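Local coordinates for protein glucose-1-phosphate uridylyltransferase (Sphingomonas elodea, PDB 2UX8) that probably catalyses the formation of UDP-glucose and diphosphate from UTP and alpha-D-glucose 1-phosphate, a sugar phosphate that it binds, at residues Pro46-Ala51 with Ser72-His77; Tyr50-Ala55 with Glu61-Val66. One frame throughout, in Å; residues are numbered along the deposited sequence.

Contact 1: residues Pro46-Ala51 with Ser72-His77; sequences PLIQYA and SALEDH
The imidazole of His77 is met by two residues of 46-51, at its edge by Gln49 and over one face by Pro46. At the edge, His77 NE2 donates to Gln49 OE1 across 2.7 Å, with an N-H...O angle of 155°. The acceptor lies close to the ring plane and the donor lies in the carbonyl plane on a lone pair, with the amide and ring planes 48° apart. Because Gln49 sits at the ring edge, the two flat groups meet through this bond and do not stack. With CG anti to the backbone N (chi1 -175°) and the chain bent at chi2, Gln49 folds its amide round to the histidine, while its NE2 is held by Asp53 OD1 and Gly100 O. Both ends of this buried amide are thus engaged, which should fix its rotation and the direction of the His77 ring.

Over the face, Pro46 CG stands 4.0 Å from the centroid of the His77 ring, displaced toward the rim, a CH-pi contact. The proline is also the N-cap residue of helix 47-57. Beside the His77 contacts lies an apolar one: Ile48 CD1 points into the branch point of Leu74, 3.5 Å from Leu74 CG, with its two methyls about equally far off. In a neighbouring subunit, Lys33 NZ hydrogen-bonds His77 O and Ala31 packs on Pro46.

The contact joins the first turn of helix 47-57 to helix 72-77, which follows strand 62-67. Val21 of strand 16-21 touches Ile48 and Leu74, so both helices meet over the parallel part of the sheet in this GT-A-type domain.

Contact 2: residues Tyr50-Ala55 with Glu61-Val66; sequences YAVDEA and EQMIFV
Met63 reaches from its strand to Val52 and Ala55, one turn apart on the helix. Its CB lies 4.0 Å from CE1 of Phe65, two residues on along the same strand face. CG stands beside the backbone N, anti to the carbonyl carbon (chi1 -42°), and carries the chain out from the sheet to SD, which is 4.0 Å from Ala55 CB. Bends at chi2 and chi3 then turn the terminal methyl into the angle between the two helix residues. There CE meets Ala55 CB at 3.3 Å and Val52 CB at 3.4 Å, and it also lies beside the carbonyl oxygen of Val52. Val52 has a second partner: its CG1 approaches the edge of the Phe65 ring, 3.9 Å from Phe65 CZ. The contact is thus apolar packing between buried side chains.

The segment axes pass 10.0 Å apart at 149°, so the helix runs roughly antiparallel to its strand, as expected where a helix returns the chain between parallel strands. Phe19 of strand 16-21 touches Val52, Met63 and Phe65, so helix 47-57 lies over strands 16-21 and 62-67; strand 108-112 flanks 62-67 on the other edge, its Ile108 on Met63.

Overall arrangement
From the N terminus, the chain runs along strand 16-21 and then reaches Pro46 and helix 47-57, where both contacts start. Contact 2 closes the shorter loop: after five intervening residues, strand 62-67 packs under the helix and pairs parallel with 16-21, completing a beta-alpha-beta crossover. Contact 1 closes a wider loop, since helix 72-77 follows that strand and returns to the start of helix 47-57. Contact 2 overlaps contact 1 at Tyr50 and Ala51, and the segment 61-66 lies within the loop that contact 1 closes. Their centres are 10 Å apart, and Leu74 packs on Phe65, tying both helices and the sheet together inside the nucleotidyltransferase fold.

Contact 1: residues Pro46-Ala51 with Ser72-His77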
ATOM      1  N   PRO C  46      -3.510 -16.140 -10.540  1.00 31.64           N
ATOM      2  CA  PRO C  46      -3.020 -16.400  -9.186  1.00 31.50           C
ATOM      3  C   PRO C  46      -3.894 -17.438  -8.495  1.00 31.59           C
ATOM      4  O   PRO C  46      -5.085 -17.540  -8.789  1.00 32.19           O
ATOM      5  CB  PRO C  46      -3.130 -15.035  -8.519  1.00 20.91           C
ATOM      6  CG  PRO C  46      -4.319 -14.417  -9.210  1.00 18.78           C
ATOM      7  CD  PRO C  46      -4.084 -14.787 -10.645  1.00 19.71           C
ATOM      8  N   LEU C  47      -3.306 -18.194  -7.572  1.00 39.28           N
ATOM      9  CA  LEU C  47      -4.027 -19.213  -6.816  1.00 38.46           C
ATOM     10  C   LEU C  47      -5.426 -18.807  -6.331  1.00 39.40           C
ATOM     11  O   LEU C  47      -6.364 -19.580  -6.494  1.00 40.61           O
ATOM     12  CB  LEU C  47      -3.174 -19.664  -5.630  1.00 22.35           C
ATOM     13  CG  LEU C  47      -1.916 -20.444  -6.018  1.00 19.54           C
ATOM     14  CD1 LEU C  47      -0.978 -20.542  -4.839  1.00 15.42           C
ATOM     15  CD2 LEU C  47      -2.316 -21.823  -6.512  1.00 17.94           C
ATOM     16  N   ILE C  48      -5.590 -17.622  -5.739  1.00 33.51           N
ATOM     17  CA  ILE C  48      -6.931 -17.222  -5.282  1.00 33.89           C
ATOM     18  C   ILE C  48      -7.911 -17.072  -6.425  1.00 33.83           C
ATOM     19  O   ILE C  48      -9.108 -17.313  -6.244  1.00 34.25           O
ATOM     20  CB  ILE C  48      -6.979 -15.866  -4.570  1.00 36.12           C
ATOM     21  CG1 ILE C  48      -5.638 -15.180  -4.697  1.00 37.64           C
ATOM     22  CG2 ILE C  48      -7.475 -16.026  -3.145  1.00 34.66           C
ATOM     23  CD1 ILE C  48      -5.790 -13.729  -5.027  1.00 40.50           C
ATOM     24  N   GLN C  49      -7.416 -16.634  -7.585  1.00 29.17           N
ATOM     25  CA  GLN C  49      -8.286 -16.468  -8.738  1.00 29.14           C
ATOM     26  C   GLN C  49      -8.950 -17.816  -9.022  1.00 28.64           C
ATOM     27  O   GLN C  49     -10.179 -17.894  -9.123  1.00 28.29           O
ATOM     28  CB  GLN C  49      -7.494 -15.989  -9.950  1.00 45.59           C
ATOM     29  CG  GLN C  49      -8.361 -15.671 -11.145  1.00 48.27           C
ATOM     30  CD  GLN C  49      -9.397 -14.628 -10.834  1.00 54.38           C
ATOM     31  OE1 GLN C  49      -9.071 -13.463 -10.630  1.00 58.52           O
ATOM     32  NE2 GLN C  49     -10.663 -15.038 -10.788  1.00 56.35           N
ATOM     33  N   TYR C  50      -8.150 -18.878  -9.114  1.00 37.83           N
ATOM     34  CA  TYR C  50      -8.704 -20.205  -9.367  1.00 37.85           C
ATOM     35  C   TYR C  50      -9.738 -20.559  -8.319  1.00 38.22           C
ATOM     36  O   TYR C  50     -10.819 -21.065  -8.636  1.00 38.61           O
ATOM     37  CB  TYR C  50      -7.620 -21.271  -9.348  1.00 22.94           C
ATOM     38  CG  TYR C  50      -6.783 -21.296 -10.596  1.00 22.45           C
ATOM     39  CD1 TYR C  50      -5.551 -20.644 -10.638  1.00 20.93           C
ATOM     40  CD2 TYR C  50      -7.229 -21.952 -11.750  1.00 21.69           C
ATOM     41  CE1 TYR C  50      -4.780 -20.637 -11.790  1.00 20.47           C
ATOM     42  CE2 TYR C  50      -6.460 -21.952 -12.913  1.00 20.68           C
ATOM     43  CZ  TYR C  50      -5.233 -21.287 -12.919  1.00 21.58           C
ATOM     44  OH  TYR C  50      -4.440 -21.254 -14.040  1.00 22.39           O
ATOM     45  N   ALA C  51      -9.394 -20.283  -7.069  1.00 28.40           N
ATOM     46  CA  ALA C  51     -10.260 -20.574  -5.949  1.00 28.11           C
ATOM     47  C   ALA C  51     -11.602 -19.846  -5.996  1.00 28.14           C
ATOM     48  O   ALA C  51     -12.643 -20.452  -5.704  1.00 28.09           O
ATOM     49  CB  ALA C  51      -9.535 -20.256  -4.659  1.00 15.21           C
ATOM     50  N   SER C  72      -2.121  -6.247   0.007  1.00 54.11           N
ATOM     51  CA  SER C  72      -2.977  -5.335  -0.747  1.00 54.76           C
ATOM     52  C   SER C  72      -3.245  -5.870  -2.154  1.00 54.12           C
ATOM     53  O   SER C  72      -4.310  -5.634  -2.738  1.00 54.32           O
ATOM     54  CB  SER C  72      -2.313  -3.968  -0.875  1.00 77.90           C
ATOM     55  OG  SER C  72      -1.487  -3.703   0.236  1.00 80.65           O
ATOM     56  N   ALA C  73      -2.263  -6.572  -2.701  1.00 42.45           N
ATOM     57  CA  ALA C  73      -2.383  -7.129  -4.039  1.00 42.18           C
ATOM     58  C   ALA C  73      -3.648  -7.969  -4.186  1.00 41.71           C
ATOM     59  O   ALA C  73      -4.325  -7.924  -5.211  1.00 41.89           O
ATOM     60  CB  ALA C  73      -1.157  -7.966  -4.352  1.00 41.00           C
ATOM     61  N   LEU C  74      -3.968  -8.733  -3.154  1.00 43.41           N
ATOM     62  CA  LEU C  74      -5.147  -9.568  -3.188  1.00 43.09           C
ATOM     63  C   LEU C  74      -6.374  -8.710  -3.336  1.00 42.73           C
ATOM     64  O   LEU C  74      -7.340  -9.095  -3.985  1.00 43.75           O
ATOM     65  CB  LEU C  74      -5.262 -10.375  -1.902  1.00 53.50           C
ATOM     66  CG  LEU C  74      -5.154 -11.886  -2.061  1.00 52.81           C
ATOM     67  CD1 LEU C  74      -3.766 -12.361  -1.687  1.00 50.96           C
ATOM     68  CD2 LEU C  74      -6.179 -12.532  -1.164  1.00 55.57           C
ATOM     69  N   GLU C  75      -6.328  -7.537  -2.724  1.00 42.48           N
ATOM     70  CA  GLU C  75      -7.457  -6.625  -2.760  1.00 42.33           C
ATOM     71  C   GLU C  75      -7.578  -5.914  -4.103  1.00 40.61           C
ATOM     72  O   GLU C  75      -8.666  -5.793  -4.668  1.00 39.69           O
ATOM     73  CB  GLU C  75      -7.302  -5.609  -1.640  1.00 76.83           C
ATOM     74  CG  GLU C  75      -8.604  -5.199  -1.021  1.00 81.94           C
ATOM     75  CD  GLU C  75      -8.403  -4.484   0.285  1.00 86.87           C
ATOM     76  OE1 GLU C  75      -7.383  -4.773   0.947  1.00 86.33           O
ATOM     77  OE2 GLU C  75      -9.264  -3.653   0.652  1.00 86.88           O
ATOM     78  N   ASP C  76      -6.445  -5.456  -4.615  1.00 53.79           N
ATOM     79  CA  ASP C  76      -6.429  -4.751  -5.881  1.00 53.05           C
ATOM     80  C   ASP C  76      -6.776  -5.656  -7.046  1.00 52.36           C
ATOM     81  O   ASP C  76      -7.420  -5.231  -8.009  1.00 52.97           O
ATOM     82  CB  ASP C  76      -5.062  -4.124  -6.105  1.00 45.26           C
ATOM     83  CG  ASP C  76      -4.730  -3.092  -5.058  1.00 45.17           C
ATOM     84  OD1 ASP C  76      -5.661  -2.402  -4.603  1.00 45.63           O
ATOM     85  OD2 ASP C  76      -3.545  -2.958  -4.695  1.00 45.77           O
ATOM     86  N   HIS C  77      -6.353  -6.909  -6.946  1.00 33.98           N
ATOM     87  CA  HIS C  77      -6.613  -7.869  -7.998  1.00 31.90           C
ATOM     88  C   HIS C  77      -8.102  -8.017  -8.316  1.00 31.66           C
ATOM     89  O   HIS C  77      -8.464  -8.257  -9.464  1.00 31.61           O
ATOM     90  CB  HIS C  77      -6.045  -9.232  -7.617  1.00 34.34           C
ATOM     91  CG  HIS C  77      -6.270 -10.278  -8.659  1.00 31.42           C
ATOM     92  ND1 HIS C  77      -5.457 -10.413  -9.764  1.00 31.02           N
ATOM     93  CD2 HIS C  77      -7.256 -11.195  -8.802  1.00 27.95           C
ATOM     94  CE1 HIS C  77      -5.932 -11.368 -10.543  1.00 27.62           C
ATOM     95  NE2 HIS C  77      -7.023 -11.858  -9.983  1.00 26.94           N
TER

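Contact 2: residues Tyr50-Ala55 with Glu61-Val66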
ATOM      1  N   TYR C  50      -8.150 -18.878  -9.114  1.00 37.83           N
ATOM      2  CA  TYR C  50      -8.704 -20.205  -9.367  1.00 37.85           C
ATOM      3  C   TYR C  50      -9.738 -20.559  -8.319  1.00 38.22           C
ATOM      4  O   TYR C  50     -10.819 -21.065  -8.636  1.00 38.61           O
ATOM      5  CB  TYR C  50      -7.620 -21.271  -9.348  1.00 22.94           C
ATOM      6  CG  TYR C  50      -6.783 -21.296 -10.596  1.00 22.45           C
ATOM      7  CD1 TYR C  50      -5.551 -20.644 -10.638  1.00 20.93           C
ATOM      8  CD2 TYR C  50      -7.229 -21.952 -11.750  1.00 21.69           C
ATOM      9  CE1 TYR C  50      -4.780 -20.637 -11.790  1.00 20.47           C
ATOM     10  CE2 TYR C  50      -6.460 -21.952 -12.913  1.00 20.68           C
ATOM     11  CZ  TYR C  50      -5.233 -21.287 -12.919  1.00 21.58           C
ATOM     12  OH  TYR C  50      -4.440 -21.254 -14.040  1.00 22.39           O
ATOM     13  N   ALA C  51      -9.394 -20.283  -7.069  1.00 28.40           N
ATOM     14  CA  ALA C  51     -10.260 -20.574  -5.949  1.00 28.11           C
ATOM     15  C   ALA C  51     -11.602 -19.846  -5.996  1.00 28.14           C
ATOM     16  O   ALA C  51     -12.643 -20.452  -5.704  1.00 28.09           O
ATOM     17  CB  ALA C  51      -9.535 -20.256  -4.659  1.00 15.21           C
ATOM     18  N   VAL C  52     -11.602 -18.560  -6.350  1.00 22.50           N
ATOM     19  CA  VAL C  52     -12.872 -17.847  -6.397  1.00 23.01           C
ATOM     20  C   VAL C  52     -13.665 -18.247  -7.643  1.00 24.05           C
ATOM     21  O   VAL C  52     -14.886 -18.229  -7.630  1.00 24.71           O
ATOM     22  CB  VAL C  52     -12.691 -16.301  -6.337  1.00 24.94           C
ATOM     23  CG1 VAL C  52     -11.840 -15.938  -5.155  1.00 23.83           C
ATOM     24  CG2 VAL C  52     -12.064 -15.785  -7.590  1.00 26.30           C
ATOM     25  N   ASP C  53     -12.973 -18.619  -8.712  1.00 33.54           N
ATOM     26  CA  ASP C  53     -13.656 -19.044  -9.921  1.00 34.65           C
ATOM     27  C   ASP C  53     -14.445 -20.278  -9.560  1.00 35.57           C
ATOM     28  O   ASP C  53     -15.609 -20.432  -9.918  1.00 36.20           O
ATOM     29  CB  ASP C  53     -12.658 -19.410 -11.000  1.00 31.64           C
ATOM     30  CG  ASP C  53     -11.954 -18.212 -11.563  1.00 32.55           C
ATOM     31  OD1 ASP C  53     -12.511 -17.088 -11.498  1.00 31.30           O
ATOM     32  OD2 ASP C  53     -10.845 -18.410 -12.087  1.00 34.85           O
ATOM     33  N   GLU C  54     -13.769 -21.155  -8.837  1.00 34.65           N
ATOM     34  CA  GLU C  54     -14.336 -22.392  -8.373  1.00 34.85           C
ATOM     35  C   GLU C  54     -15.612 -22.096  -7.586  1.00 34.95           C
ATOM     36  O   GLU C  54     -16.661 -22.702  -7.823  1.00 36.21           O
ATOM     37  CB  GLU C  54     -13.294 -23.097  -7.505  1.00 35.08           C
ATOM     38  CG  GLU C  54     -13.581 -24.543  -7.217  1.00 36.31           C
ATOM     39  CD  GLU C  54     -12.462 -25.195  -6.459  1.00 36.64           C
ATOM     40  OE1 GLU C  54     -11.306 -25.043  -6.885  1.00 37.30           O
ATOM     41  OE2 GLU C  54     -12.734 -25.861  -5.443  1.00 39.99           O
ATOM     42  N   ALA C  55     -15.529 -21.145  -6.666  1.00 33.70           N
ATOM     43  CA  ALA C  55     -16.682 -20.788  -5.847  1.00 33.31           C
ATOM     44  C   ALA C  55     -17.844 -20.233  -6.661  1.00 33.19           C
ATOM     45  O   ALA C  55     -19.005 -20.563  -6.412  1.00 32.51           O
ATOM     46  CB  ALA C  55     -16.269 -19.787  -4.787  1.00 21.93           C
ATOM     47  N   GLU C  61     -22.149 -16.512  -3.912  1.00 63.69           N
ATOM     48  CA  GLU C  61     -22.184 -15.110  -4.310  1.00 65.03           C
ATOM     49  C   GLU C  61     -21.585 -14.105  -3.340  1.00 65.04           C
ATOM     50  O   GLU C  61     -21.734 -12.906  -3.526  1.00 66.17           O
ATOM     51  CB  GLU C  61     -23.611 -14.688  -4.647  1.00 56.99           C
ATOM     52  CG  GLU C  61     -24.595 -14.897  -3.534  1.00 60.60           C
ATOM     53  CD  GLU C  61     -26.016 -14.584  -3.951  1.00 67.49           C
ATOM     54  OE1 GLU C  61     -26.422 -14.993  -5.053  1.00 70.24           O
ATOM     55  OE2 GLU C  61     -26.736 -13.939  -3.172  1.00 70.17           O
ATOM     56  N   GLN C  62     -20.901 -14.577  -2.312  1.00 43.51           N
ATOM     57  CA  GLN C  62     -20.286 -13.672  -1.352  1.00 42.87           C
ATOM     58  C   GLN C  62     -18.952 -14.255  -0.887  1.00 41.57           C
ATOM     59  O   GLN C  62     -18.908 -15.198  -0.094  1.00 42.02           O
ATOM     60  CB  GLN C  62     -21.229 -13.437  -0.158  1.00 79.55           C
ATOM     61  CG  GLN C  62     -20.625 -12.664   1.024  1.00 84.12           C
ATOM     62  CD  GLN C  62     -20.490 -11.173   0.773  1.00 89.28           C
ATOM     63  OE1 GLN C  62     -21.487 -10.460   0.652  1.00 92.00           O
ATOM     64  NE2 GLN C  62     -19.253 -10.694   0.697  1.00 90.81           N
ATOM     65  N   MET C  63     -17.864 -13.702  -1.412  1.00 33.04           N
ATOM     66  CA  MET C  63     -16.526 -14.141  -1.036  1.00 31.82           C
ATOM     67  C   MET C  63     -16.068 -13.304   0.146  1.00 31.35           C
ATOM     68  O   MET C  63     -16.155 -12.073   0.112  1.00 31.21           O
ATOM     69  CB  MET C  63     -15.543 -13.912  -2.175  1.00 40.10           C
ATOM     70  CG  MET C  63     -16.087 -14.273  -3.509  1.00 39.72           C
ATOM     71  SD  MET C  63     -16.592 -15.978  -3.516  1.00 38.30           S
ATOM     72  CE  MET C  63     -15.691 -16.539  -4.843  1.00 38.73           C
ATOM     73  N   ILE C  64     -15.605 -13.947   1.207  1.00 32.13           N
ATOM     74  CA  ILE C  64     -15.117 -13.175   2.333  1.00 31.29           C
ATOM     75  C   ILE C  64     -13.689 -13.616   2.608  1.00 30.31           C
ATOM     76  O   ILE C  64     -13.422 -14.752   2.981  1.00 30.36           O
ATOM     77  CB  ILE C  64     -16.075 -13.263   3.579  1.00 49.04           C
ATOM     78  CG1 ILE C  64     -15.350 -13.828   4.785  1.00 50.47           C
ATOM     79  CG2 ILE C  64     -17.329 -14.049   3.249  1.00 49.49           C
ATOM     80  CD1 ILE C  64     -14.839 -12.762   5.712  1.00 52.87           C
ATOM     81  N   PHE C  65     -12.768 -12.695   2.334  1.00 35.37           N
ATOM     82  CA  PHE C  65     -11.330 -12.907   2.512  1.00 34.82           C
ATOM     83  C   PHE C  65     -10.887 -12.500   3.903  1.00 34.93           C
ATOM     84  O   PHE C  65     -11.155 -11.382   4.334  1.00 34.39           O
ATOM     85  CB  PHE C  65     -10.508 -12.046   1.534  1.00 30.46           C
ATOM     86  CG  PHE C  65     -10.554 -12.491   0.101  1.00 30.89           C
ATOM     87  CD1 PHE C  65     -11.531 -13.366  -0.361  1.00 30.38           C
ATOM     88  CD2 PHE C  65      -9.633 -11.983  -0.811  1.00 30.52           C
ATOM     89  CE1 PHE C  65     -11.590 -13.720  -1.708  1.00 25.71           C
ATOM     90  CE2 PHE C  65      -9.695 -12.339  -2.167  1.00 27.57           C
ATOM     91  CZ  PHE C  65     -10.674 -13.205  -2.606  1.00 26.32           C
ATOM     92  N   VAL C  66     -10.214 -13.398   4.611  1.00 26.69           N
ATOM     93  CA  VAL C  66      -9.682 -13.049   5.920  1.00 27.68           C
ATOM     94  C   VAL C  66      -8.175 -12.933   5.655  1.00 28.92           C
ATOM     95  O   VAL C  66      -7.473 -13.934   5.512  1.00 29.20           O
ATOM     96  CB  VAL C  66     -10.068 -14.111   7.003  1.00 25.65           C
ATOM     97  CG1 VAL C  66     -10.609 -15.322   6.353  1.00 26.40           C
ATOM     98  CG2 VAL C  66      -8.892 -14.438   7.895  1.00 24.30           C
TER